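Local coordinates for oxalate-binding protein (Thermotoga maritima, PDB 1O4T) that binds oxalate and manganese as a homodimeric cupin and is a putative oxalate decarboxylase, at residues E76-Y82 / D109-H114; L58-L64 / D123-V129; I26-I31 / V41-L46. Numbering follows the deposited sequence.

Contacts 2 and 3 are antiparallel pairings in one six-stranded sheet, separated by the intervening pairing of 40-45 with 56-64; their centres are about 9 Å apart, and segments 41-46 and 58-64 join them through Arg61 O to Ala44 N and Phe59 O to Leu46 N, both 2.9 Å. Contact 2 is the buried one, its centre about 4 Å from that of the chain, whereas contact 3 lies at the sheet's border and mixes buried with exposed residues. Contact 1, about 12 Å from the chain centre, differs: 76-82 reaches the same sheet, 109-114 leads into the second, and they share metal ligands and one Gly77-Ser110 hydrogen bond instead of a backbone ladder. Ile81 O, 3.1 Å from Val129 N, ties it to contact 2.

Contact 1. Residues E76-Y82 / D109-H114; sequences EGEFEIY and DSGESH. With MN (manganese (II) ion), chain C; OXL (oxalate ion), chain D.
Tyr82 lays its ring nearly parallel to that of His114 (22° between planes, centroids 4.9 Å apart) but slid so far that the rings barely overlap; Tyr82 OH sits over one face of the imidazole, 3.3 Å from His114 CE1. The same hydroxyl donates a 2.6 Å hydrogen bond to OXL O3. Residues 78-82 and 113-114 are strand, the rest loop or turn. Glu80, extended (chi1 and chi2 t), and His114 (chi1 p) converge on manganese: Glu80 OE2 at 2.1 Å, His114 NE2 at 2.2 Å, with OXL O3 at 2.1 Å and OXL O4 at 2.3 Å; His73 and His75 complete the site. At the other end, Gly77 N (phi 77°) donates a hydrogen bond to Ser110 OG (3.0 Å). CA atoms pair Phe79 with Asp109 (4.7 Å) and Glu76 with Ser110 (4.9 Å). Asp109-Glu112 is a type II turn, closed by Glu112 N to Asp109 O (3.1 Å), with Gly111 at phi 93°. Three histidines and one glutamate form the characteristic cupin metal site, here with oxalate chelating the manganese.

Contact 2. Residues L58-L64 / D123-V129; sequences LFARMKL and DLEFLAV
Backbone hydrogen bonds set the register of two antiparallel strands, 58-64 and 124-129, whose axes approach to 4.7 Å with 160° between their directions. Three hydrogen-bonded pairs each contribute two bonds: Ala60 N to Ala128 O (2.9 Å) and Ala128 N to Ala60 O (2.8 Å); Met62 N to Phe126 O (2.7 Å) and Phe126 N to Met62 O (3.0 Å); Leu64 N to Leu124 O (2.8 Å) and Leu124 N to Leu64 O (3.0 Å). Alternating with them are the non-hydrogen-bonded pairs Phe59-Val129, Arg61-Leu127 and Lys63-Glu125, with CA-CA spacings of 4.4-4.5 Å, close enough for CA-H...O contacts such as Glu125 CA to Met62 O at 3.2 Å.

Apolar packing occupies both faces. On the face of Ala60, Met62 and Leu64, Met62 CB stands over the Phe126 ring in a CH-pi contact, 3.8 Å from its centroid and 17° off the normal, while Leu64 CD1 meets Phe126 CE2 at 3.8 Å. The p rotamer of Phe126 (chi1 55°) carries its ring across to strand 58-64. On the other face, Phe59 CD2 packs on Val129 CG2 (3.6 Å) and Phe59 CZ on Leu127 CD2 (4.0 Å); Ile81 of the second subunit also packs on Phe59.

A salt bridge lies on that second face. Arg61, all-t through chi3, forms it diagonally from NE to Glu125 OE1 (2.9 Å).

Leu58 touches the oxalate. Phe126 meets the oxalate-binding Tyr82 and Ala128 packs on the manganese ligand Glu80, so the Ala60-Met62-Leu64 face is turned to the barrel interior, as expected for adjoining strands of a double-stranded beta-helix, the cupin fold.

Contact 3. Residues I26-I31 / V41-L46; sequences ITPERI and VEMAHL
A beta hairpin at the border of the larger cupin sheet brings strand 29-31 against strand 41-45, antiparallel, with axes 4.6 Å apart at closest and 146° between their directions. Two hydrogen-bonded pairs fix the register. Glu29 N donates to Met43 O (2.7 Å) and Met43 N returns a bond to Glu29 O (2.8 Å); Ile31 N to Val41 O and Val41 N to Ile31 O are both 2.8 Å. The intervening Arg30-Glu42 pair is non-hydrogen-bonded, its CA atoms 4.5 Å apart, with CA-H...O contacts from Arg30 CA to Val41 O and from Glu42 CA to Glu29 O, each 3.3 Å.

Glu29, Ile31, Val41 and Met43 turn their side chains to one face. There Ile31 CD1 packs on Met43 CB at 4.0 Å. Glu29, with chi1 p and chi2 t, extends along the partner strand, and His45 NE2 donates a hydrogen bond to Glu29 OE2 (2.6 Å), OE2 lying at the ring edge, near its plane. Before the strand, Pro28 CA makes a CA-H...O contact with Met43 O (3.4 Å), and side chains pack: Ile26 CG2 on Ala44 CB at 4.0 Å, Pro28 CB on Ala44 CB at 4.5 Å. Ile26 CG2 also lies 3.7 Å from His45 O. A water receives a weak bond from His45 N (3.4 Å) and donates to Thr27 O (2.7 Å), bridging the two segments.

Strand 29-32 is outermost within this chain. The far edge of strand 40-45 is backbone hydrogen-bonded to 56-64, Glu42 with Lys63 and Ala44 with Arg61, while Val41 and Met43 both pack on Met62.

Contact 1. Residues E76-Y82 / D109-H114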
loop_
_atom_site.group_PDB
_atom_site.type_symbol
_atom_site.label_atom_id
_atom_site.label_comp_id
_atom_site.label_asym_id
_atom_site.label_seq_id
_atom_site.Cartn_x
_atom_site.Cartn_y
_atom_site.Cartn_z
ATOM N N GLU A 76 -5.996 12.085 -14.881
ATOM C CA GLU A 76 -7.373 12.502 -15.122
ATOM C C GLU A 76 -8.241 11.278 -15.210
ATOM O O GLU A 76 -7.886 10.312 -15.886
ATOM C CB GLU A 76 -7.529 13.373 -16.401
ATOM C CG GLU A 76 -6.569 13.017 -17.519
ATOM C CD GLU A 76 -6.512 14.038 -18.640
ATOM O OE1 GLU A 76 -7.538 14.718 -18.955
ATOM O OE2 GLU A 76 -5.401 14.139 -19.222
ATOM N N GLY A 77 -9.368 11.321 -14.507
ATOM C CA GLY A 77 -10.279 10.213 -14.469
ATOM C C GLY A 77 -9.806 9.083 -13.569
ATOM O O GLY A 77 -10.313 7.965 -13.668
ATOM N N GLU A 78 -8.856 9.377 -12.695
ATOM C CA GLU A 78 -8.311 8.414 -11.740
ATOM C C GLU A 78 -7.626 9.184 -10.623
ATOM O O GLU A 78 -7.474 10.398 -10.713
ATOM C CB GLU A 78 -7.295 7.483 -12.419
ATOM C CG GLU A 78 -6.076 8.206 -12.948
ATOM C CD GLU A 78 -5.303 7.456 -14.016
ATOM O OE1 GLU A 78 -5.806 6.422 -14.508
ATOM O OE2 GLU A 78 -4.188 7.940 -14.355
ATOM N N PHE A 79 -7.207 8.476 -9.575
ATOM C CA PHE A 79 -6.409 9.090 -8.541
ATOM C C PHE A 79 -5.302 8.145 -8.124
ATOM O O PHE A 79 -5.409 6.939 -8.335
ATOM C CB PHE A 79 -7.272 9.584 -7.366
ATOM C CG PHE A 79 -7.981 8.495 -6.608
ATOM C CD1 PHE A 79 -9.261 8.127 -6.949
ATOM C CD2 PHE A 79 -7.368 7.855 -5.536
ATOM C CE1 PHE A 79 -9.920 7.149 -6.259
ATOM C CE2 PHE A 79 -8.035 6.829 -4.849
ATOM C CZ PHE A 79 -9.333 6.497 -5.220
ATOM N N GLU A 80 -4.225 8.701 -7.589
ATOM C CA GLU A 80 -3.068 7.914 -7.156
ATOM C C GLU A 80 -2.673 8.152 -5.712
ATOM O O GLU A 80 -2.702 9.270 -5.224
ATOM C CB GLU A 80 -1.868 8.195 -8.059
ATOM C CG GLU A 80 -0.866 7.062 -8.050
ATOM C CD GLU A 80 0.169 7.156 -9.135
ATOM O OE1 GLU A 80 1.058 6.289 -9.187
ATOM O OE2 GLU A 80 0.104 8.090 -9.923
ATOM N N ILE A 81 -2.292 7.070 -5.048
ATOM C CA ILE A 81 -1.794 7.087 -3.697
ATOM C C ILE A 81 -0.369 6.536 -3.725
ATOM O O ILE A 81 -0.116 5.483 -4.284
ATOM C CB ILE A 81 -2.665 6.174 -2.790
ATOM C CG1 ILE A 81 -4.148 6.544 -2.890
ATOM C CG2 ILE A 81 -2.154 6.207 -1.327
ATOM C CD1 ILE A 81 -5.041 5.395 -2.437
ATOM N N TYR A 82 0.575 7.243 -3.125
ATOM C CA TYR A 82 1.838 6.651 -2.767
ATOM C C TYR A 82 1.869 6.358 -1.259
ATOM O O TYR A 82 1.446 7.187 -0.438
ATOM C CB TYR A 82 2.973 7.617 -3.044
ATOM C CG TYR A 82 3.244 8.087 -4.463
ATOM C CD1 TYR A 82 4.007 9.232 -4.682
ATOM C CD2 TYR A 82 2.786 7.385 -5.583
ATOM C CE1 TYR A 82 4.322 9.643 -5.948
ATOM C CE2 TYR A 82 3.101 7.791 -6.845
ATOM C CZ TYR A 82 3.860 8.932 -7.039
ATOM O OH TYR A 82 4.144 9.347 -8.344
ATOM N N ASP A 109 -5.144 13.655 -6.577
ATOM C CA ASP A 109 -6.532 13.522 -6.965
ATOM C C ASP A 109 -6.668 13.700 -8.464
ATOM O O ASP A 109 -5.727 14.142 -9.144
ATOM C CB ASP A 109 -7.380 14.572 -6.230
ATOM C CG ASP A 109 -8.779 14.081 -5.908
ATOM O OD1 ASP A 109 -9.274 13.112 -6.537
ATOM O OD2 ASP A 109 -9.454 14.621 -5.020
ATOM N N SER A 110 -7.857 13.393 -8.980
ATOM C CA SER A 110 -8.133 13.529 -10.415
ATOM C C SER A 110 -7.924 14.988 -10.789
ATOM O O SER A 110 -8.374 15.871 -10.090
ATOM C CB SER A 110 -9.576 13.056 -10.696
ATOM O OG SER A 110 -9.938 13.077 -12.091
ATOM N N GLY A 111 -7.238 15.240 -11.897
ATOM C CA GLY A 111 -7.027 16.588 -12.375
ATOM C C GLY A 111 -5.748 17.220 -11.897
ATOM O O GLY A 111 -5.341 18.227 -12.454
ATOM N N GLU A 112 -5.123 16.648 -10.856
ATOM C CA GLU A 112 -3.839 17.141 -10.364
ATOM C C GLU A 112 -2.647 16.476 -11.053
ATOM O O GLU A 112 -2.736 15.370 -11.544
ATOM C CB GLU A 112 -3.700 16.905 -8.868
ATOM C CG GLU A 112 -4.849 17.422 -8.036
ATOM C CD GLU A 112 -4.573 17.368 -6.543
ATOM O OE1 GLU A 112 -4.004 16.364 -6.014
ATOM O OE2 GLU A 112 -4.950 18.354 -5.890
ATOM N N SER A 113 -1.516 17.154 -11.028
ATOM C CA SER A 113 -0.264 16.630 -11.542
ATOM C C SER A 113 0.682 16.469 -10.377
ATOM O O SER A 113 0.619 17.258 -9.419
ATOM C CB SER A 113 0.347 17.585 -12.554
ATOM O OG SER A 113 -0.525 17.824 -13.634
ATOM N N HIS A 114 1.554 15.451 -10.449
ATOM C CA HIS A 114 2.540 15.211 -9.409
ATOM C C HIS A 114 3.881 14.687 -9.940
ATOM O O HIS A 114 3.996 14.324 -11.128
ATOM C CB HIS A 114 2.000 14.261 -8.289
ATOM C CG HIS A 114 1.790 12.835 -8.711
ATOM N ND1 HIS A 114 1.302 11.881 -7.839
ATOM C CD2 HIS A 114 1.910 12.218 -9.910
ATOM C CE1 HIS A 114 1.157 10.727 -8.475
ATOM N NE2 HIS A 114 1.517 10.901 -9.735
HETATM MN MN MN C . 1.331 9.276 -11.145
HETATM C C1 OXL D . 3.223 7.228 -11.076
HETATM C C2 OXL D . 2.443 6.871 -12.266
HETATM O O1 OXL D . 4.107 6.297 -10.661
HETATM O O2 OXL D . 2.848 5.779 -12.940
HETATM O O3 OXL D . 3.054 8.306 -10.469
HETATM O O4 OXL D . 1.440 7.503 -12.613
HETATM O O HOH W 1 0.414 10.094 -5.330
#

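Contact 2. Residues L58-L64 / D123-V129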
loop_
_atom_site.group_PDB
_atom_site.type_symbol
_atom_site.label_atom_id
_atom_site.label_comp_id
_atom_site.label_asym_id
_atom_site.label_seq_id
_atom_site.Cartn_x
_atom_site.Cartn_y
_atom_site.Cartn_z
ATOM N N LEU A 58 -3.018 0.281 -11.544
ATOM C CA LEU A 58 -1.644 0.098 -11.089
ATOM C C LEU A 58 -1.574 -0.246 -9.602
ATOM O O LEU A 58 -2.197 0.424 -8.788
ATOM C CB LEU A 58 -0.836 1.394 -11.284
ATOM C CG LEU A 58 0.668 1.293 -10.968
ATOM C CD1 LEU A 58 1.360 0.428 -12.018
ATOM C CD2 LEU A 58 1.284 2.658 -10.920
ATOM N N PHE A 59 -0.776 -1.256 -9.264
ATOM C CA PHE A 59 -0.438 -1.571 -7.888
ATOM C C PHE A 59 1.021 -2.036 -7.932
ATOM O O PHE A 59 1.297 -3.184 -8.253
ATOM C CB PHE A 59 -1.384 -2.618 -7.283
ATOM C CG PHE A 59 -1.239 -2.775 -5.798
ATOM C CD1 PHE A 59 -0.189 -3.505 -5.269
ATOM C CD2 PHE A 59 -2.090 -2.129 -4.924
ATOM C CE1 PHE A 59 0.002 -3.640 -3.893
ATOM C CE2 PHE A 59 -1.897 -2.227 -3.537
ATOM C CZ PHE A 59 -0.825 -2.987 -3.020
ATOM N N ALA A 60 1.956 -1.116 -7.655
ATOM C CA ALA A 60 3.353 -1.338 -7.938
ATOM C C ALA A 60 4.227 -0.835 -6.839
ATOM O O ALA A 60 3.854 0.081 -6.110
ATOM C CB ALA A 60 3.742 -0.638 -9.201
ATOM N N ARG A 61 5.400 -1.443 -6.733
ATOM C CA ARG A 61 6.444 -0.983 -5.828
ATOM C C ARG A 61 7.521 -0.281 -6.662
ATOM O O ARG A 61 8.052 -0.878 -7.644
ATOM C CB ARG A 61 7.053 -2.160 -5.080
ATOM C CG ARG A 61 7.932 -1.758 -3.939
ATOM C CD ARG A 61 8.652 -2.905 -3.236
ATOM N NE ARG A 61 9.547 -2.353 -2.203
ATOM C CZ ARG A 61 10.083 -3.051 -1.196
ATOM N NH1 ARG A 61 9.842 -4.354 -1.062
ATOM N NH2 ARG A 61 10.866 -2.439 -0.311
ATOM N N MET A 62 7.828 0.970 -6.316
ATOM C CA MET A 62 8.783 1.765 -7.084
ATOM C C MET A 62 10.032 1.886 -6.241
ATOM O O MET A 62 9.903 1.972 -5.040
ATOM C CB MET A 62 8.254 3.164 -7.271
ATOM C CG MET A 62 6.890 3.243 -7.950
ATOM S SD MET A 62 7.023 2.711 -9.569
ATOM C CE MET A 62 8.363 3.811 -10.148
ATOM N N LYS A 63 11.197 1.878 -6.890
ATOM C CA LYS A 63 12.475 2.138 -6.273
ATOM C C LYS A 63 13.156 3.241 -7.052
ATOM O O LYS A 63 13.406 3.095 -8.257
ATOM C CB LYS A 63 13.322 0.893 -6.338
ATOM C CG LYS A 63 14.663 1.021 -5.634
ATOM C CD LYS A 63 15.322 -0.359 -5.505
ATOM C CE LYS A 63 16.398 -0.553 -6.508
ATOM N NZ LYS A 63 17.044 -1.934 -6.351
ATOM N N LEU A 64 13.427 4.351 -6.365
ATOM C CA LEU A 64 14.167 5.500 -6.899
ATOM C C LEU A 64 15.575 5.556 -6.277
ATOM O O LEU A 64 15.739 5.897 -5.091
ATOM C CB LEU A 64 13.425 6.803 -6.588
ATOM C CG LEU A 64 12.407 7.229 -7.646
ATOM C CD1 LEU A 64 11.363 6.116 -7.946
ATOM C CD2 LEU A 64 11.716 8.550 -7.249
ATOM N N ASP A 123 18.135 4.394 -1.309
ATOM C CA ASP A 123 16.981 4.231 -2.153
ATOM C C ASP A 123 15.711 4.745 -1.482
ATOM O O ASP A 123 15.470 4.489 -0.310
ATOM C CB ASP A 123 16.785 2.757 -2.552
ATOM C CG ASP A 123 17.924 2.208 -3.407
ATOM O OD1 ASP A 123 18.647 2.974 -4.079
ATOM O OD2 ASP A 123 18.153 0.986 -3.459
ATOM N N LEU A 124 14.891 5.456 -2.251
ATOM C CA LEU A 124 13.543 5.805 -1.847
ATOM C C LEU A 124 12.604 4.745 -2.466
ATOM O O LEU A 124 12.559 4.619 -3.672
ATOM C CB LEU A 124 13.174 7.189 -2.379
ATOM C CG LEU A 124 11.733 7.696 -2.336
ATOM C CD1 LEU A 124 11.229 7.862 -0.910
ATOM C CD2 LEU A 124 11.696 9.011 -3.097
ATOM N N GLU A 125 11.887 3.984 -1.661
ATOM C CA GLU A 125 10.916 3.062 -2.217
ATOM C C GLU A 125 9.522 3.397 -1.742
ATOM O O GLU A 125 9.321 3.865 -0.628
ATOM C CB GLU A 125 11.263 1.650 -1.828
ATOM C CG GLU A 125 12.718 1.294 -2.066
ATOM C CD GLU A 125 12.960 -0.199 -2.243
ATOM O OE1 GLU A 125 11.989 -0.913 -2.516
ATOM O OE2 GLU A 125 14.138 -0.643 -2.161
ATOM N N PHE A 126 8.541 3.144 -2.596
ATOM C CA PHE A 126 7.176 3.370 -2.232
ATOM C C PHE A 126 6.230 2.515 -3.056
ATOM O O PHE A 126 6.554 2.051 -4.170
ATOM C CB PHE A 126 6.809 4.847 -2.382
ATOM C CG PHE A 126 7.066 5.428 -3.756
ATOM C CD1 PHE A 126 6.051 5.530 -4.680
ATOM C CD2 PHE A 126 8.327 5.922 -4.086
ATOM C CE1 PHE A 126 6.308 6.066 -5.953
ATOM C CE2 PHE A 126 8.590 6.484 -5.321
ATOM C CZ PHE A 126 7.571 6.574 -6.252
ATOM N N LEU A 127 5.054 2.342 -2.497
ATOM C CA LEU A 127 3.945 1.722 -3.176
ATOM C C LEU A 127 3.132 2.733 -3.939
ATOM O O LEU A 127 2.850 3.790 -3.419
ATOM C CB LEU A 127 3.068 1.094 -2.101
ATOM C CG LEU A 127 2.684 -0.336 -2.264
ATOM C CD1 LEU A 127 3.920 -1.228 -2.380
ATOM C CD2 LEU A 127 1.774 -0.677 -1.038
ATOM N N ALA A 128 2.715 2.401 -5.154
ATOM C CA ALA A 128 1.876 3.284 -5.988
ATOM C C ALA A 128 0.632 2.540 -6.418
ATOM O O ALA A 128 0.730 1.444 -6.971
ATOM C CB ALA A 128 2.644 3.761 -7.175
ATOM N N VAL A 129 -0.533 3.142 -6.200
ATOM C CA VAL A 129 -1.791 2.528 -6.534
ATOM C C VAL A 129 -2.653 3.553 -7.301
ATOM O O VAL A 129 -2.914 4.622 -6.808
ATOM C CB VAL A 129 -2.579 2.107 -5.272
ATOM C CG1 VAL A 129 -3.704 1.167 -5.656
ATOM C CG2 VAL A 129 -1.663 1.424 -4.302
#

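Contact 3. Residues I26-I31 / V41-L46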
loop_
_atom_site.group_PDB
_atom_site.type_symbol
_atom_site.label_atom_id
_atom_site.label_comp_id
_atom_site.label_asym_id
_atom_site.label_seq_id
_atom_site.Cartn_x
_atom_site.Cartn_y
_atom_site.Cartn_z
ATOM N N ILE A 26 9.565 -10.568 -7.660
ATOM C CA ILE A 26 9.042 -10.005 -8.905
ATOM C C ILE A 26 10.188 -9.239 -9.545
ATOM O O ILE A 26 10.832 -8.416 -8.885
ATOM C CB ILE A 26 7.898 -9.005 -8.638
ATOM C CG1 ILE A 26 6.666 -9.673 -8.002
ATOM C CG2 ILE A 26 7.540 -8.241 -9.931
ATOM C CD1 ILE A 26 5.643 -10.237 -8.953
ATOM N N THR A 27 10.434 -9.480 -10.825
ATOM C CA THR A 27 11.493 -8.770 -11.533
ATOM C C THR A 27 11.006 -7.366 -11.904
ATOM O O THR A 27 10.020 -7.192 -12.610
ATOM C CB THR A 27 11.945 -9.539 -12.776
ATOM O OG1 THR A 27 12.328 -10.870 -12.405
ATOM C CG2 THR A 27 13.229 -8.939 -13.349
ATOM N N PRO A 28 11.684 -6.356 -11.404
ATOM C CA PRO A 28 11.269 -4.984 -11.674
ATOM C C PRO A 28 11.554 -4.607 -13.124
ATOM O O PRO A 28 12.436 -5.210 -13.738
ATOM C CB PRO A 28 12.145 -4.186 -10.708
ATOM C CG PRO A 28 12.628 -5.224 -9.719
ATOM C CD PRO A 28 12.887 -6.400 -10.550
ATOM N N GLU A 29 10.797 -3.664 -13.682
ATOM C CA GLU A 29 11.205 -3.060 -14.941
ATOM C C GLU A 29 11.965 -1.782 -14.685
ATOM O O GLU A 29 11.521 -0.931 -13.919
ATOM C CB GLU A 29 10.050 -2.849 -15.932
ATOM C CG GLU A 29 9.033 -1.780 -15.622
ATOM C CD GLU A 29 7.991 -1.633 -16.724
ATOM O OE1 GLU A 29 8.420 -1.577 -17.905
ATOM O OE2 GLU A 29 6.768 -1.545 -16.396
ATOM N N ARG A 30 13.121 -1.659 -15.325
ATOM C CA ARG A 30 13.949 -0.470 -15.170
ATOM C C ARG A 30 13.480 0.534 -16.213
ATOM O O ARG A 30 13.418 0.210 -17.398
ATOM C CB ARG A 30 15.426 -0.834 -15.316
ATOM C CG ARG A 30 16.391 0.327 -15.332
ATOM C CD ARG A 30 17.718 -0.016 -16.034
ATOM N NE ARG A 30 17.757 0.185 -17.503
ATOM C CZ ARG A 30 18.802 -0.151 -18.283
ATOM N NH1 ARG A 30 19.884 -0.722 -17.754
ATOM N NH2 ARG A 30 18.769 0.066 -19.596
ATOM N N ILE A 31 13.126 1.743 -15.763
ATOM C CA ILE A 31 12.604 2.796 -16.638
ATOM C C ILE A 31 13.508 4.017 -16.509
ATOM O O ILE A 31 13.788 4.455 -15.410
ATOM C CB ILE A 31 11.166 3.182 -16.250
ATOM C CG1 ILE A 31 10.244 1.957 -16.291
ATOM C CG2 ILE A 31 10.662 4.289 -17.172
ATOM C CD1 ILE A 31 8.973 2.116 -15.485
ATOM N N VAL A 41 14.753 4.444 -12.773
ATOM C CA VAL A 41 13.822 4.054 -11.746
ATOM C C VAL A 41 13.432 2.565 -11.970
ATOM O O VAL A 41 13.667 2.024 -13.052
ATOM C CB VAL A 41 12.673 5.068 -11.873
ATOM C CG1 VAL A 41 11.317 4.444 -11.930
ATOM C CG2 VAL A 41 12.850 6.168 -10.843
ATOM N N GLU A 42 12.955 1.872 -10.942
ATOM C CA GLU A 42 12.496 0.468 -11.074
ATOM C C GLU A 42 11.072 0.357 -10.638
ATOM O O GLU A 42 10.696 0.900 -9.604
ATOM C CB GLU A 42 13.302 -0.503 -10.232
ATOM C CG GLU A 42 14.722 -0.703 -10.716
ATOM C CD GLU A 42 15.265 -2.049 -10.307
ATOM O OE1 GLU A 42 15.115 -2.439 -9.116
ATOM O OE2 GLU A 42 15.823 -2.738 -11.187
ATOM N N MET A 43 10.280 -0.333 -11.447
ATOM C CA MET A 43 8.873 -0.555 -11.158
ATOM C C MET A 43 8.564 -2.050 -11.151
ATOM O O MET A 43 8.759 -2.723 -12.148
ATOM C CB MET A 43 8.004 0.146 -12.185
ATOM C CG MET A 43 6.507 0.025 -11.872
ATOM S SD MET A 43 5.465 0.578 -13.230
ATOM C CE MET A 43 5.650 2.220 -13.010
ATOM N N ALA A 44 8.104 -2.543 -9.994
ATOM C CA ALA A 44 7.648 -3.928 -9.827
ATOM C C ALA A 44 6.129 -3.947 -9.778
ATOM O O ALA A 44 5.532 -3.456 -8.811
ATOM C CB ALA A 44 8.243 -4.520 -8.545
ATOM N N HIS A 45 5.493 -4.522 -10.798
ATOM C CA HIS A 45 4.038 -4.624 -10.827
ATOM C C HIS A 45 3.623 -5.809 -9.953
ATOM O O HIS A 45 4.072 -6.929 -10.150
ATOM C CB HIS A 45 3.501 -4.813 -12.229
ATOM C CG HIS A 45 4.019 -3.831 -13.225
ATOM N ND1 HIS A 45 3.240 -2.809 -13.733
ATOM C CD2 HIS A 45 5.238 -3.717 -13.817
ATOM C CE1 HIS A 45 3.958 -2.110 -14.595
ATOM N NE2 HIS A 45 5.176 -2.634 -14.657
ATOM N N LEU A 46 2.772 -5.553 -8.976
ATOM C CA LEU A 46 2.452 -6.556 -7.961
ATOM C C LEU A 46 1.115 -7.258 -8.233
ATOM O O LEU A 46 0.996 -8.468 -8.015
ATOM C CB LEU A 46 2.473 -5.905 -6.584
ATOM C CG LEU A 46 3.787 -5.225 -6.300
ATOM C CD1 LEU A 46 3.721 -4.667 -4.898
ATOM C CD2 LEU A 46 4.975 -6.133 -6.478
HETATM O O HOH W 2 7.585 -6.117 -12.948
#